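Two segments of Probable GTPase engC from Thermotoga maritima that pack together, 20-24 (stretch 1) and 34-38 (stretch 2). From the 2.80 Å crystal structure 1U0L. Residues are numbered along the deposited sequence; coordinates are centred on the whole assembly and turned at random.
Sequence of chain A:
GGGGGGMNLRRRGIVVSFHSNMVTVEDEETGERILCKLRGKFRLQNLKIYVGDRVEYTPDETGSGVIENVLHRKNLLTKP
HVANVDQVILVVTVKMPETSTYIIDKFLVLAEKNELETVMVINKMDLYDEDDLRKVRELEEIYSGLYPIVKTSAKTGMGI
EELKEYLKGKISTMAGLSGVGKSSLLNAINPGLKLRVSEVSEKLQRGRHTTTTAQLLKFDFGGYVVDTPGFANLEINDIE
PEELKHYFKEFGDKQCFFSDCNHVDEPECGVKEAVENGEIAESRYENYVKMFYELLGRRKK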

ATOM      1  N   SER A  20      -6.705   1.210  25.362  1.00 67.15           N
ATOM      2  CA  SER A  20      -6.780   0.588  26.695  1.00 66.66           C
ATOM      3  C   SER A  20      -7.067  -0.919  26.737  1.00 67.73           C
ATOM      4  O   SER A  20      -7.945  -1.382  27.473  1.00 65.97           O
ATOM      5  CB  SER A  20      -7.799   1.332  27.595  1.00 39.52           C
ATOM      6  OG  SER A  20      -8.585   2.282  26.877  1.00 34.72           O
ATOM      7  N   ASN A  21      -6.305  -1.676  25.950  1.00 82.49           N
ATOM      8  CA  ASN A  21      -6.429  -3.133  25.878  1.00 82.55           C
ATOM      9  C   ASN A  21      -7.827  -3.562  25.416  1.00 82.48           C
ATOM     10  O   ASN A  21      -8.348  -4.591  25.846  1.00 81.90           O
ATOM     11  CB  ASN A  21      -6.099  -3.737  27.249  1.00 56.35           C
ATOM     12  CG  ASN A  21      -5.561  -5.157  27.162  1.00 56.88           C
ATOM     13  OD1 ASN A  21      -5.029  -5.692  28.137  1.00 55.95           O
ATOM     14  ND2 ASN A  21      -5.703  -5.776  25.999  1.00 57.23           N
ATOM     15  N   MET A  22      -8.418  -2.764  24.528  1.00 90.30           N
ATOM     16  CA  MET A  22      -9.748  -3.037  23.981  1.00 89.48           C
ATOM     17  C   MET A  22      -9.880  -2.562  22.527  1.00 88.45           C
ATOM     18  O   MET A  22      -9.231  -1.602  22.112  1.00 89.32           O
ATOM     19  CB  MET A  22     -10.823  -2.361  24.840  1.00 63.40           C
ATOM     20  CG  MET A  22     -10.988  -2.943  26.242  1.00 62.74           C
ATOM     21  SD  MET A  22     -12.295  -2.122  27.197  1.00 60.07           S
ATOM     22  CE  MET A  22     -13.645  -3.201  26.886  1.00 61.85           C
ATOM     23  N   VAL A  23     -10.728  -3.239  21.759  1.00 36.27           N
ATOM     24  CA  VAL A  23     -10.948  -2.892  20.359  1.00 34.06           C
ATOM     25  C   VAL A  23     -11.946  -1.748  20.184  1.00 33.45           C
ATOM     26  O   VAL A  23     -13.060  -1.792  20.708  1.00 31.72           O
ATOM     27  CB  VAL A  23     -11.483  -4.108  19.561  1.00 54.80           C
ATOM     28  CG1 VAL A  23     -11.756  -3.707  18.108  1.00 54.50           C
ATOM     29  CG2 VAL A  23     -10.490  -5.255  19.628  1.00 53.74           C
ATOM     30  N   THR A  24     -11.542  -0.731  19.430  1.00 58.82           N
ATOM     31  CA  THR A  24     -12.394   0.423  19.159  1.00 59.55           C
ATOM     32  C   THR A  24     -12.997   0.209  17.779  1.00 60.46           C
ATOM     33  O   THR A  24     -12.260   0.100  16.803  1.00 60.45           O
ATOM     34  CB  THR A  24     -11.572   1.729  19.098  1.00 50.39           C
ATOM     35  OG1 THR A  24     -10.631   1.759  20.179  1.00 51.81           O
ATOM     36  CG2 THR A  24     -12.490   2.944  19.195  1.00 47.52           C
ATOM     37  N   ILE A  34     -17.443   3.415  18.959  1.00 91.62           N
ATOM     38  CA  ILE A  34     -17.889   2.554  20.057  1.00 88.89           C
ATOM     39  C   ILE A  34     -16.743   1.659  20.522  1.00 87.56           C
ATOM     40  O   ILE A  34     -16.212   0.879  19.732  1.00 88.39           O
ATOM     41  CB  ILE A  34     -19.047   1.603  19.619  1.00 81.32           C
ATOM     42  CG1 ILE A  34     -20.201   2.392  18.996  1.00 79.60           C
ATOM     43  CG2 ILE A  34     -19.528   0.798  20.812  1.00 79.64           C
ATOM     44  CD1 ILE A  34     -19.933   2.860  17.579  1.00 80.77           C
ATOM     45  N   LEU A  35     -16.349   1.754  21.787  1.00 72.32           N
ATOM     46  CA  LEU A  35     -15.272   0.890  22.262  1.00 69.86           C
ATOM     47  C   LEU A  35     -15.893  -0.494  22.437  1.00 68.55           C
ATOM     48  O   LEU A  35     -17.108  -0.603  22.551  1.00 68.98           O
ATOM     49  CB  LEU A  35     -14.694   1.411  23.579  1.00 63.72           C
ATOM     50  CG  LEU A  35     -13.342   0.808  23.989  1.00 63.10           C
ATOM     51  CD1 LEU A  35     -12.612   1.750  24.928  1.00 61.57           C
ATOM     52  CD2 LEU A  35     -13.559  -0.545  24.644  1.00 62.42           C
ATOM     53  N   CYS A  36     -15.079  -1.549  22.441  1.00 47.60           N
ATOM     54  CA  CYS A  36     -15.614  -2.904  22.565  1.00 47.17           C
ATOM     55  C   CYS A  36     -14.693  -3.968  23.161  1.00 47.14           C
ATOM     56  O   CYS A  36     -13.496  -3.762  23.385  1.00 47.09           O
ATOM     57  CB  CYS A  36     -16.073  -3.419  21.196  1.00 67.98           C
ATOM     58  SG  CYS A  36     -17.358  -2.460  20.398  1.00 69.20           S
ATOM     59  N   LYS A  37     -15.291  -5.130  23.396  1.00 46.98           N
ATOM     60  CA  LYS A  37     -14.592  -6.279  23.933  1.00 49.06           C
ATOM     61  C   LYS A  37     -15.060  -7.479  23.121  1.00 49.76           C
ATOM     62  O   LYS A  37     -16.238  -7.588  22.780  1.00 49.27           O
ATOM     63  CB  LYS A  37     -14.933  -6.474  25.409  1.00 93.64           C
ATOM     64  CG  LYS A  37     -13.730  -6.493  26.349  1.00 94.71           C
ATOM     65  CD  LYS A  37     -12.785  -7.659  26.073  1.00 96.62           C
ATOM     66  CE  LYS A  37     -11.942  -7.444  24.822  1.00 97.69           C
ATOM     67  NZ  LYS A  37     -11.168  -6.173  24.885  1.00 98.78           N
ATOM     68  N   LEU A  38     -14.139  -8.364  22.776  1.00 68.05           N
ATOM     69  CA  LEU A  38     -14.524  -9.524  22.001  1.00 72.14           C
ATOM     70  C   LEU A  38     -14.907 -10.637  22.946  1.00 74.53           C
ATOM     71  O   LEU A  38     -14.178 -10.955  23.879  1.00 75.90           O
ATOM     72  CB  LEU A  38     -13.390  -9.958  21.066  1.00 89.16           C
ATOM     73  CG  LEU A  38     -11.958  -9.577  21.438  1.00 89.61           C
ATOM     74  CD1 LEU A  38     -11.564 -10.224  22.750  1.00 91.25           C
ATOM     75  CD2 LEU A  38     -11.023 -10.013  20.330  1.00 90.78           C
TER

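The end of Met22 packs unusually close against two residues of the neighbouring strand. Its SD lies 3.3 Å from CD2 of Leu35, and its CE lies 3.3 Å from CG of Lys37. Both approaches are tight for apolar atoms, which is worth bearing in mind at 2.80 Å resolution. The CA-to-CB bond of Met22 points toward the other stretch. Chi1 is m. Chi2 is t, so the side chain is extended from CA to SD. Chi3, at 95°, lies between wells and turns CE toward the lysine. Nearer the backbone, CB of Met22 is 3.4 Å from O of Cys36.

The strands run in roughly antiparallel directions, with 137° between them. They draw together along the register. The CA atoms of Met22 and Lys37 are 5.8 Å apart, those of Val23 and Cys36 5.2 Å, and those of Thr24 and Leu35 4.3 Å. Val23 and Cys36 exchange two backbone hydrogen bonds. N of Cys36 gives one to O of Val23 at 2.7 Å, and N of Val23 gives one to O of Cys36 at 3.3 Å. Both are weak. The first is short, but its angle at the hydrogen is only 124°; the second is bent to 123°. Thr24 and Leu35 form the next pair, which is not hydrogen-bonded.

The side chains of Val23 and Cys36 leave on one face of the sheet, and those of Thr24 and Leu35 on the other. The end of Leu35 comes nearer to stretch 1 and meets Met22. Thr24 OG1 is hydrogen-bonded elsewhere in the structure.

Lys37 starts sideways, but its end also comes nearer. Its NZ lies 3.4 Å from O of Asn21. Together the two stretches bury 410 Å².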